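Local coordinates for protein secondary thiamine-phosphate synthase enzyme (Thermus thermophilus, PDB 2CU5) that is of unproven function but probably acts as a secondary thiamine-phosphate synthase, at residues Phe37-Glu49 with Ala83-Leu96. Sequence-based numbering, arbitrary orientation.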
loop_
_atom_site.group_PDB
_atom_site.type_symbol
_atom_site.label_atom_id
_atom_site.label_comp_id
_atom_site.label_asym_id
_atom_site.label_seq_id
_atom_site.Cartn_x
_atom_site.Cartn_y
_atom_site.Cartn_z
ATOM N N PHE A 37 -9.136 6.765 4.977
ATOM C CA PHE A 37 -7.841 7.421 5.139
ATOM C C PHE A 37 -7.553 7.787 6.594
ATOM O O PHE A 37 -8.450 8.206 7.325
ATOM C CB PHE A 37 -7.831 8.695 4.275
ATOM C CG PHE A 37 -6.538 9.479 4.318
ATOM C CD1 PHE A 37 -5.398 9.016 3.662
ATOM C CD2 PHE A 37 -6.477 10.702 4.981
ATOM C CE1 PHE A 37 -4.219 9.762 3.662
ATOM C CE2 PHE A 37 -5.304 11.459 4.990
ATOM C CZ PHE A 37 -4.168 10.990 4.326
ATOM N N VAL A 38 -6.309 7.601 7.029
ATOM C CA VAL A 38 -5.934 8.022 8.374
ATOM C C VAL A 38 -4.980 9.197 8.167
ATOM O O VAL A 38 -3.950 9.071 7.503
ATOM C CB VAL A 38 -5.220 6.909 9.216
ATOM C CG1 VAL A 38 -6.242 5.921 9.743
ATOM C CG2 VAL A 38 -4.162 6.201 8.383
ATOM N N PRO A 39 -5.335 10.375 8.699
ATOM C CA PRO A 39 -4.487 11.558 8.551
ATOM C C PRO A 39 -3.390 11.531 9.607
ATOM O O PRO A 39 -3.171 12.513 10.311
ATOM C CB PRO A 39 -5.469 12.696 8.767
ATOM C CG PRO A 39 -6.348 12.129 9.860
ATOM C CD PRO A 39 -6.595 10.711 9.387
ATOM N N HIS A 40 -2.705 10.398 9.700
ATOM C CA HIS A 40 -1.655 10.200 10.693
ATOM C C HIS A 40 -0.413 9.574 10.067
ATOM O O HIS A 40 -0.478 9.004 8.979
ATOM C CB HIS A 40 -2.184 9.291 11.802
ATOM C CG HIS A 40 -3.450 9.786 12.430
ATOM N ND1 HIS A 40 -3.511 10.954 13.160
ATOM C CD2 HIS A 40 -4.704 9.278 12.428
ATOM C CE1 HIS A 40 -4.749 11.143 13.582
ATOM N NE2 HIS A 40 -5.493 10.139 13.151
ATOM N N THR A 41 0.713 9.666 10.768
ATOM C CA THR A 41 1.965 9.117 10.254
ATOM C C THR A 41 2.542 7.987 11.104
ATOM O O THR A 41 3.592 7.437 10.768
ATOM C CB THR A 41 3.040 10.212 10.137
ATOM O OG1 THR A 41 3.304 10.756 11.439
ATOM C CG2 THR A 41 2.568 11.326 9.211
ATOM N N THR A 42 1.866 7.642 12.197
ATOM C CA THR A 42 2.346 6.576 13.071
ATOM C C THR A 42 1.344 5.448 13.315
ATOM O O THR A 42 1.397 4.753 14.330
ATOM C CB THR A 42 2.847 7.145 14.422
ATOM O OG1 THR A 42 1.841 7.979 15.010
ATOM C CG2 THR A 42 4.113 7.964 14.200
ATOM N N CYS A 43 0.420 5.286 12.373
ATOM C CA CYS A 43 -0.566 4.210 12.410
ATOM C C CYS A 43 -0.922 3.936 10.951
ATOM O O CYS A 43 -0.537 4.700 10.063
ATOM C CB CYS A 43 -1.812 4.599 13.221
ATOM S SG CYS A 43 -2.856 5.892 12.511
ATOM N N GLY A 44 -1.628 2.841 10.688
ATOM C CA GLY A 44 -1.985 2.537 9.313
ATOM C C GLY A 44 -3.330 1.855 9.166
ATOM O O GLY A 44 -4.038 1.634 10.145
ATOM N N LEU A 45 -3.686 1.539 7.924
ATOM C CA LEU A 45 -4.940 0.856 7.622
ATOM C C LEU A 45 -4.599 -0.381 6.814
ATOM O O LEU A 45 -3.789 -0.321 5.892
ATOM C CB LEU A 45 -5.869 1.749 6.797
ATOM C CG LEU A 45 -6.494 2.946 7.510
ATOM C CD1 LEU A 45 -7.209 3.824 6.492
ATOM C CD2 LEU A 45 -7.453 2.451 8.592
ATOM N N THR A 46 -5.220 -1.502 7.154
ATOM C CA THR A 46 -4.952 -2.736 6.443
ATOM C C THR A 46 -6.170 -3.638 6.480
ATOM O O THR A 46 -7.062 -3.475 7.324
ATOM C CB THR A 46 -3.752 -3.499 7.082
ATOM O OG1 THR A 46 -3.422 -4.642 6.285
ATOM C CG2 THR A 46 -4.102 -3.968 8.483
ATOM N N VAL A 47 -6.217 -4.570 5.538
ATOM C CA VAL A 47 -7.289 -5.550 5.490
ATOM C C VAL A 47 -6.600 -6.876 5.796
ATOM O O VAL A 47 -5.721 -7.309 5.052
ATOM C CB VAL A 47 -7.942 -5.638 4.094
ATOM C CG1 VAL A 47 -8.944 -6.779 4.080
ATOM C CG2 VAL A 47 -8.638 -4.316 3.748
ATOM N N GLN A 48 -6.985 -7.511 6.895
ATOM C CA GLN A 48 -6.374 -8.773 7.283
ATOM C C GLN A 48 -7.337 -9.692 8.018
ATOM O O GLN A 48 -8.530 -9.410 8.112
ATOM C CB GLN A 48 -5.131 -8.511 8.139
ATOM C CG GLN A 48 -3.827 -8.614 7.356
ATOM C CD GLN A 48 -3.645 -9.993 6.756
ATOM O OE1 GLN A 48 -3.878 -11.002 7.422
ATOM N NE2 GLN A 48 -3.221 -10.048 5.501
ATOM N N GLU A 49 -6.817 -10.797 8.541
ATOM C CA GLU A 49 -7.655 -11.761 9.238
ATOM C C GLU A 49 -7.799 -11.496 10.732
ATOM O O GLU A 49 -6.812 -11.272 11.436
ATOM C CB GLU A 49 -7.110 -13.176 9.038
ATOM C CG GLU A 49 -8.098 -14.247 9.463
ATOM C CD GLU A 49 -7.490 -15.626 9.545
ATOM O OE1 GLU A 49 -6.698 -15.996 8.652
ATOM O OE2 GLU A 49 -7.820 -16.345 10.505
ATOM N N ALA A 83 7.513 3.463 14.332
ATOM C CA ALA A 83 6.090 3.562 14.014
ATOM C C ALA A 83 5.872 4.251 12.675
ATOM O O ALA A 83 4.906 3.962 11.966
ATOM C CB ALA A 83 5.361 4.314 15.116
ATOM N N HIS A 84 6.760 5.180 12.335
ATOM C CA HIS A 84 6.655 5.875 11.062
ATOM C C HIS A 84 6.894 4.845 9.965
ATOM O O HIS A 84 6.199 4.830 8.952
ATOM C CB HIS A 84 7.691 7.001 10.973
ATOM C CG HIS A 84 7.274 8.259 11.667
ATOM N ND1 HIS A 84 6.496 9.223 11.060
ATOM C CD2 HIS A 84 7.503 8.700 12.926
ATOM C CE1 HIS A 84 6.267 10.204 11.915
ATOM N NE2 HIS A 84 6.867 9.912 13.054
ATOM N N LEU A 85 7.873 3.972 10.180
ATOM C CA LEU A 85 8.170 2.943 9.197
ATOM C C LEU A 85 7.034 1.932 9.067
ATOM O O LEU A 85 6.650 1.572 7.956
ATOM C CB LEU A 85 9.470 2.210 9.551
ATOM C CG LEU A 85 9.845 1.098 8.563
ATOM C CD1 LEU A 85 10.002 1.671 7.156
ATOM C CD2 LEU A 85 11.147 0.430 9.012
ATOM N N LYS A 86 6.493 1.469 10.190
ATOM C CA LYS A 86 5.405 0.502 10.124
ATOM C C LYS A 86 4.221 1.095 9.364
ATOM O O LYS A 86 3.527 0.389 8.626
ATOM C CB LYS A 86 4.977 0.083 11.525
ATOM C CG LYS A 86 6.053 -0.688 12.274
ATOM C CD LYS A 86 5.625 -0.982 13.686
ATOM C CE LYS A 86 6.731 -1.703 14.454
ATOM N NZ LYS A 86 6.330 -1.850 15.870
ATOM N N SER A 87 4.012 2.395 9.545
ATOM C CA SER A 87 2.930 3.109 8.875
ATOM C C SER A 87 3.174 3.146 7.369
ATOM O O SER A 87 2.269 2.879 6.578
ATOM C CB SER A 87 2.823 4.537 9.426
ATOM O OG SER A 87 1.900 5.313 8.682
ATOM N N LEU A 88 4.401 3.483 6.977
ATOM C CA LEU A 88 4.771 3.539 5.565
ATOM C C LEU A 88 4.601 2.171 4.913
ATOM O O LEU A 88 4.116 2.062 3.781
ATOM C CB LEU A 88 6.230 4.004 5.426
ATOM C CG LEU A 88 6.871 4.067 4.032
ATOM C CD1 LEU A 88 8.011 5.077 4.063
ATOM C CD2 LEU A 88 7.384 2.700 3.613
ATOM N N LEU A 89 4.993 1.129 5.636
ATOM C CA LEU A 89 4.908 -0.237 5.130
ATOM C C LEU A 89 3.482 -0.747 5.012
ATOM O O LEU A 89 3.155 -1.499 4.090
ATOM C CB LEU A 89 5.693 -1.188 6.042
ATOM C CG LEU A 89 7.209 -1.002 6.076
ATOM C CD1 LEU A 89 7.821 -1.959 7.112
ATOM C CD2 LEU A 89 7.787 -1.272 4.704
ATOM N N THR A 90 2.639 -0.339 5.951
ATOM C CA THR A 90 1.259 -0.788 5.972
ATOM C C THR A 90 0.408 0.000 4.985
ATOM O O THR A 90 -0.353 -0.577 4.212
ATOM C CB THR A 90 0.679 -0.658 7.400
ATOM O OG1 THR A 90 1.465 -1.448 8.299
ATOM C CG2 THR A 90 -0.764 -1.140 7.452
ATOM N N GLY A 91 0.568 1.317 4.997
ATOM C CA GLY A 91 -0.211 2.168 4.118
ATOM C C GLY A 91 -1.213 2.930 4.966
ATOM O O GLY A 91 -1.588 2.464 6.042
ATOM N N VAL A 92 -1.651 4.090 4.486
ATOM C CA VAL A 92 -2.603 4.906 5.234
ATOM C C VAL A 92 -3.961 5.114 4.563
ATOM O O VAL A 92 -4.726 5.990 4.969
ATOM C CB VAL A 92 -2.006 6.293 5.561
ATOM C CG1 VAL A 92 -0.774 6.124 6.438
ATOM C CG2 VAL A 92 -1.658 7.036 4.279
ATOM N N HIS A 93 -4.261 4.330 3.534
ATOM C CA HIS A 93 -5.556 4.455 2.883
ATOM C C HIS A 93 -6.017 3.121 2.320
ATOM O O HIS A 93 -5.211 2.217 2.075
ATOM C CB HIS A 93 -5.527 5.519 1.773
ATOM C CG HIS A 93 -5.114 4.998 0.430
ATOM N ND1 HIS A 93 -3.797 4.804 0.073
ATOM C CD2 HIS A 93 -5.853 4.639 -0.649
ATOM C CE1 HIS A 93 -3.741 4.349 -1.165
ATOM N NE2 HIS A 93 -4.975 4.240 -1.627
ATOM N N LEU A 94 -7.327 3.003 2.139
ATOM C CA LEU A 94 -7.929 1.794 1.604
ATOM C C LEU A 94 -9.059 2.213 0.688
ATOM O O LEU A 94 -9.583 3.313 0.810
ATOM C CB LEU A 94 -8.505 0.929 2.725
ATOM C CG LEU A 94 -7.532 0.232 3.678
ATOM C CD1 LEU A 94 -8.306 -0.474 4.774
ATOM C CD2 LEU A 94 -6.681 -0.751 2.879
ATOM N N LEU A 95 -9.418 1.328 -0.231
ATOM C CA LEU A 95 -10.515 1.571 -1.156
ATOM C C LEU A 95 -11.227 0.230 -1.174
ATOM O O LEU A 95 -10.648 -0.779 -1.579
ATOM C CB LEU A 95 -9.985 1.932 -2.539
ATOM C CG LEU A 95 -11.054 2.322 -3.563
ATOM C CD1 LEU A 95 -11.846 3.516 -3.046
ATOM C CD2 LEU A 95 -10.392 2.639 -4.899
ATOM N N LEU A 96 -12.475 0.216 -0.714
ATOM C CA LEU A 96 -13.232 -1.024 -0.622
ATOM C C LEU A 96 -14.633 -0.934 -1.216
ATOM O O LEU A 96 -15.208 0.148 -1.321
ATOM C CB LEU A 96 -13.342 -1.434 0.848
ATOM C CG LEU A 96 -12.016 -1.572 1.610
ATOM C CD1 LEU A 96 -12.247 -1.432 3.106
ATOM C CD2 LEU A 96 -11.380 -2.916 1.273
HETATM O O HOH W 1 -3.246 0.809 3.339
HETATM O O HOH W 2 -1.805 -3.534 4.230
#
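Val92 fills the hollow under the 37-43 bend with both branches: CG2 meets Phe37 CE1 at 3.8 Å, CG1 faces the carbonyl oxygens of His40 and Cys43, and CB receives Val38 CG2. Its own carbonyl takes a nearly straight bond from Val38 N (N-H...O 163°). One residue earlier, Gly91 O accepts Leu45 N at 3.0 Å. Gly44 lets the strand come close to the helix end, its CA 3.3 Å from Gly91 O, where a beta-carbon would collide with that oxygen. Positive phi at Gly91 ends helix 81-90 and turns the chain into strand 93-99, which pairs antiparallel with strand 32-37, Phe37 facing His93 as a non-hydrogen-bonded pair; strand 43-48 belongs to the second, three-stranded sheet, and the contact thus joins both sheets to the helix. Between the sheets Leu94 CG abuts Leu45 CB (3.8 Å), and Val47 CG2 sits against Leu94 CD1 and Leu96 CD2. On the helix, chi1 172° sets Ser87 OG anti to the backbone N and carries it toward Cys43 O, to which it donates at 2.9 Å from above the carbonyl plane. Thr42 CG2 covers one face of the His84 imidazole, 3.7 Å from its centroid, a CH-pi contact, while ND1 hydrogen-bonds OE1 of Gln48 of the second subunit. With the imidazole cut back to an alanine, OE1 of that glutamine would probably lose this partner and the Thr42 methyl its flat neighbour. Thr90 CG2 fits beside Leu45 O and Thr46 CB.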